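Local coordinates for protein phosphohistidine phosphatase sixA (Escherichia coli, PDB 1UJC) that removes phosphate from phosphohistidine in the HPt domain of the ArcB sensor, part of a multistep His-Asp phosphorelay, at residues Val3-His8 and Pro110-Leu115. Numbering follows the deposited sequence.
Sequences VFIMRH and PLVGYL. With WO4 (tungstate(VI)ion), chain C.
Ile-5 of strand 3-7 meets Val-112 and Leu-115 of helix 111-115, the two axes running nearly antiparallel at 154° and 8.8 Å apart at closest approach. No hydrogen bond joins the segments; the evidence is of apolar contact. Ile-5 points toward the helix and divides its branches: CG1 stands beside the backbone N (chi1 -56°), which puts CG2 anti to that N and 4.0 Å from Val-112 CG1, the two side chains running past each other in opposite directions, while CD1, at the end of the other branch, reaches Leu-115 CD2 at 3.7 Å. Val-112 CG1 also rests 4.4 Å from Arg-7 CA. Beyond this contact the strand end enters the tungstate pocket. The chain of Arg-7 is extended from CG to NE, and NE donates to tungstate O1 over 3.1 Å with an N-H...O angle of 159°. His-8 NE2 binds the tungsten at 2.5 Å, consistent with the histidine nucleophile transiently phosphorylated in the histidine phosphatase superfamily. An alanine in place of His-8 removes the NE2 ligand, and the tungstate would probably be held less firmly, by its hydrogen bonds alone. Arg-55, His-108 and Leu-109 complete the site. Strand 2-7 lies in the mixed sheet between parallel strand 102-107 and antiparallel strand 133-138; helix 111-119, which follows strand 102-107, packs over one face, where Leu-115 also touches Val-85 and Val-88 of helix 85-98.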
loop_
_atom_site.group_PDB
_atom_site.type_symbol
_atom_site.label_atom_id
_atom_site.label_comp_id
_atom_site.label_asym_id
_atom_site.label_seq_id
_atom_site.Cartn_x
_atom_site.Cartn_y
_atom_site.Cartn_z
ATOM N N VAL A 3 5.783 5.880 -5.188
ATOM C CA VAL A 3 5.105 4.657 -4.800
ATOM C C VAL A 3 4.688 4.779 -3.349
ATOM O O VAL A 3 5.507 5.088 -2.489
ATOM C CB VAL A 3 6.022 3.427 -4.960
ATOM C CG1 VAL A 3 5.269 2.167 -4.571
ATOM C CG2 VAL A 3 6.512 3.333 -6.398
ATOM N N PHE A 4 3.406 4.563 -3.081
ATOM C CA PHE A 4 2.904 4.634 -1.719
ATOM C C PHE A 4 2.482 3.242 -1.284
ATOM O O PHE A 4 1.478 2.711 -1.755
ATOM C CB PHE A 4 1.719 5.594 -1.624
ATOM C CG PHE A 4 2.054 7.003 -2.023
ATOM C CD1 PHE A 4 1.862 7.435 -3.327
ATOM C CD2 PHE A 4 2.580 7.892 -1.091
ATOM C CE1 PHE A 4 2.188 8.734 -3.702
ATOM C CE2 PHE A 4 2.910 9.198 -1.457
ATOM C CZ PHE A 4 2.713 9.618 -2.764
ATOM N N ILE A 5 3.261 2.661 -0.380
ATOM C CA ILE A 5 3.004 1.319 0.119
ATOM C C ILE A 5 2.200 1.384 1.406
ATOM O O ILE A 5 2.621 2.002 2.386
ATOM C CB ILE A 5 4.331 0.586 0.367
ATOM C CG1 ILE A 5 5.160 0.596 -0.925
ATOM C CG2 ILE A 5 4.065 -0.836 0.840
ATOM C CD1 ILE A 5 6.549 0.038 -0.790
ATOM N N MET A 6 1.042 0.735 1.405
ATOM C CA MET A 6 0.174 0.756 2.569
ATOM C C MET A 6 -0.216 -0.616 3.104
ATOM O O MET A 6 -0.494 -1.543 2.346
ATOM C CB MET A 6 -1.086 1.562 2.236
ATOM C CG MET A 6 -2.128 1.639 3.336
ATOM S SD MET A 6 -3.494 2.714 2.836
ATOM C CE MET A 6 -4.132 3.254 4.456
ATOM N N ARG A 7 -0.218 -0.739 4.425
ATOM C CA ARG A 7 -0.618 -1.983 5.070
ATOM C C ARG A 7 -2.121 -1.863 5.305
ATOM O O ARG A 7 -2.605 -0.817 5.734
ATOM C CB ARG A 7 0.094 -2.157 6.415
ATOM C CG ARG A 7 -0.331 -3.405 7.164
ATOM C CD ARG A 7 0.361 -3.498 8.510
ATOM N NE ARG A 7 -0.019 -4.710 9.224
ATOM C CZ ARG A 7 0.222 -4.926 10.513
ATOM N NH1 ARG A 7 0.846 -4.007 11.238
ATOM N NH2 ARG A 7 -0.168 -6.060 11.079
ATOM N N HIS A 8 -2.854 -2.926 5.006
ATOM C CA HIS A 8 -4.296 -2.927 5.189
ATOM C C HIS A 8 -4.619 -2.481 6.618
ATOM O O HIS A 8 -3.770 -2.561 7.507
ATOM C CB HIS A 8 -4.839 -4.332 4.946
ATOM C CG HIS A 8 -4.440 -5.312 6.001
ATOM N ND1 HIS A 8 -4.986 -5.301 7.264
ATOM C CD2 HIS A 8 -3.513 -6.300 5.999
ATOM C CE1 HIS A 8 -4.414 -6.237 7.998
ATOM N NE2 HIS A 8 -3.515 -6.858 7.252
ATOM N N PRO A 110 4.270 -9.822 5.839
ATOM C CA PRO A 110 5.545 -9.121 5.982
ATOM C C PRO A 110 5.978 -8.490 4.662
ATOM O O PRO A 110 6.999 -7.796 4.599
ATOM C CB PRO A 110 6.479 -10.238 6.411
ATOM C CG PRO A 110 6.014 -11.366 5.538
ATOM C CD PRO A 110 4.491 -11.260 5.598
ATOM N N LEU A 111 5.187 -8.729 3.618
ATOM C CA LEU A 111 5.486 -8.216 2.283
ATOM C C LEU A 111 5.791 -6.719 2.204
ATOM O O LEU A 111 6.767 -6.321 1.575
ATOM C CB LEU A 111 4.340 -8.555 1.323
ATOM C CG LEU A 111 4.456 -8.043 -0.119
ATOM C CD1 LEU A 111 5.862 -8.240 -0.644
ATOM C CD2 LEU A 111 3.445 -8.773 -0.990
ATOM N N VAL A 112 4.970 -5.895 2.844
ATOM C CA VAL A 112 5.172 -4.449 2.797
ATOM C C VAL A 112 6.557 -4.033 3.278
ATOM O O VAL A 112 7.188 -3.159 2.683
ATOM C CB VAL A 112 4.088 -3.703 3.610
ATOM C CG1 VAL A 112 2.729 -3.910 2.959
ATOM C CG2 VAL A 112 4.073 -4.197 5.046
ATOM N N GLY A 113 7.031 -4.665 4.347
ATOM C CA GLY A 113 8.349 -4.343 4.862
ATOM C C GLY A 113 9.444 -4.733 3.883
ATOM O O GLY A 113 10.327 -3.924 3.571
ATOM N N TYR A 114 9.386 -5.973 3.392
ATOM C CA TYR A 114 10.377 -6.480 2.446
ATOM C C TYR A 114 10.350 -5.710 1.130
ATOM O O TYR A 114 11.385 -5.522 0.491
ATOM C CB TYR A 114 10.139 -7.965 2.142
ATOM C CG TYR A 114 10.144 -8.869 3.348
ATOM C CD1 TYR A 114 11.156 -8.793 4.303
ATOM C CD2 TYR A 114 9.139 -9.818 3.527
ATOM C CE1 TYR A 114 11.166 -9.644 5.410
ATOM C CE2 TYR A 114 9.141 -10.672 4.626
ATOM C CZ TYR A 114 10.157 -10.580 5.563
ATOM O OH TYR A 114 10.165 -11.451 6.635
ATOM N N LEU A 115 9.160 -5.276 0.725
ATOM C CA LEU A 115 9.013 -4.529 -0.517
ATOM C C LEU A 115 9.843 -3.253 -0.495
ATOM O O LEU A 115 10.531 -2.943 -1.468
ATOM C CB LEU A 115 7.541 -4.185 -0.766
ATOM C CG LEU A 115 7.232 -3.465 -2.081
ATOM C CD1 LEU A 115 7.760 -4.271 -3.261
ATOM C CD2 LEU A 115 5.734 -3.273 -2.208
HETATM W W WO4 C . -1.878 -8.507 8.125
HETATM O O1 WO4 C . -0.785 -7.255 7.637
HETATM O O2 WO4 C . -2.701 -9.144 6.738
HETATM O O3 WO4 C . -2.941 -7.959 9.372
HETATM O O4 WO4 C . -0.957 -9.809 8.795
#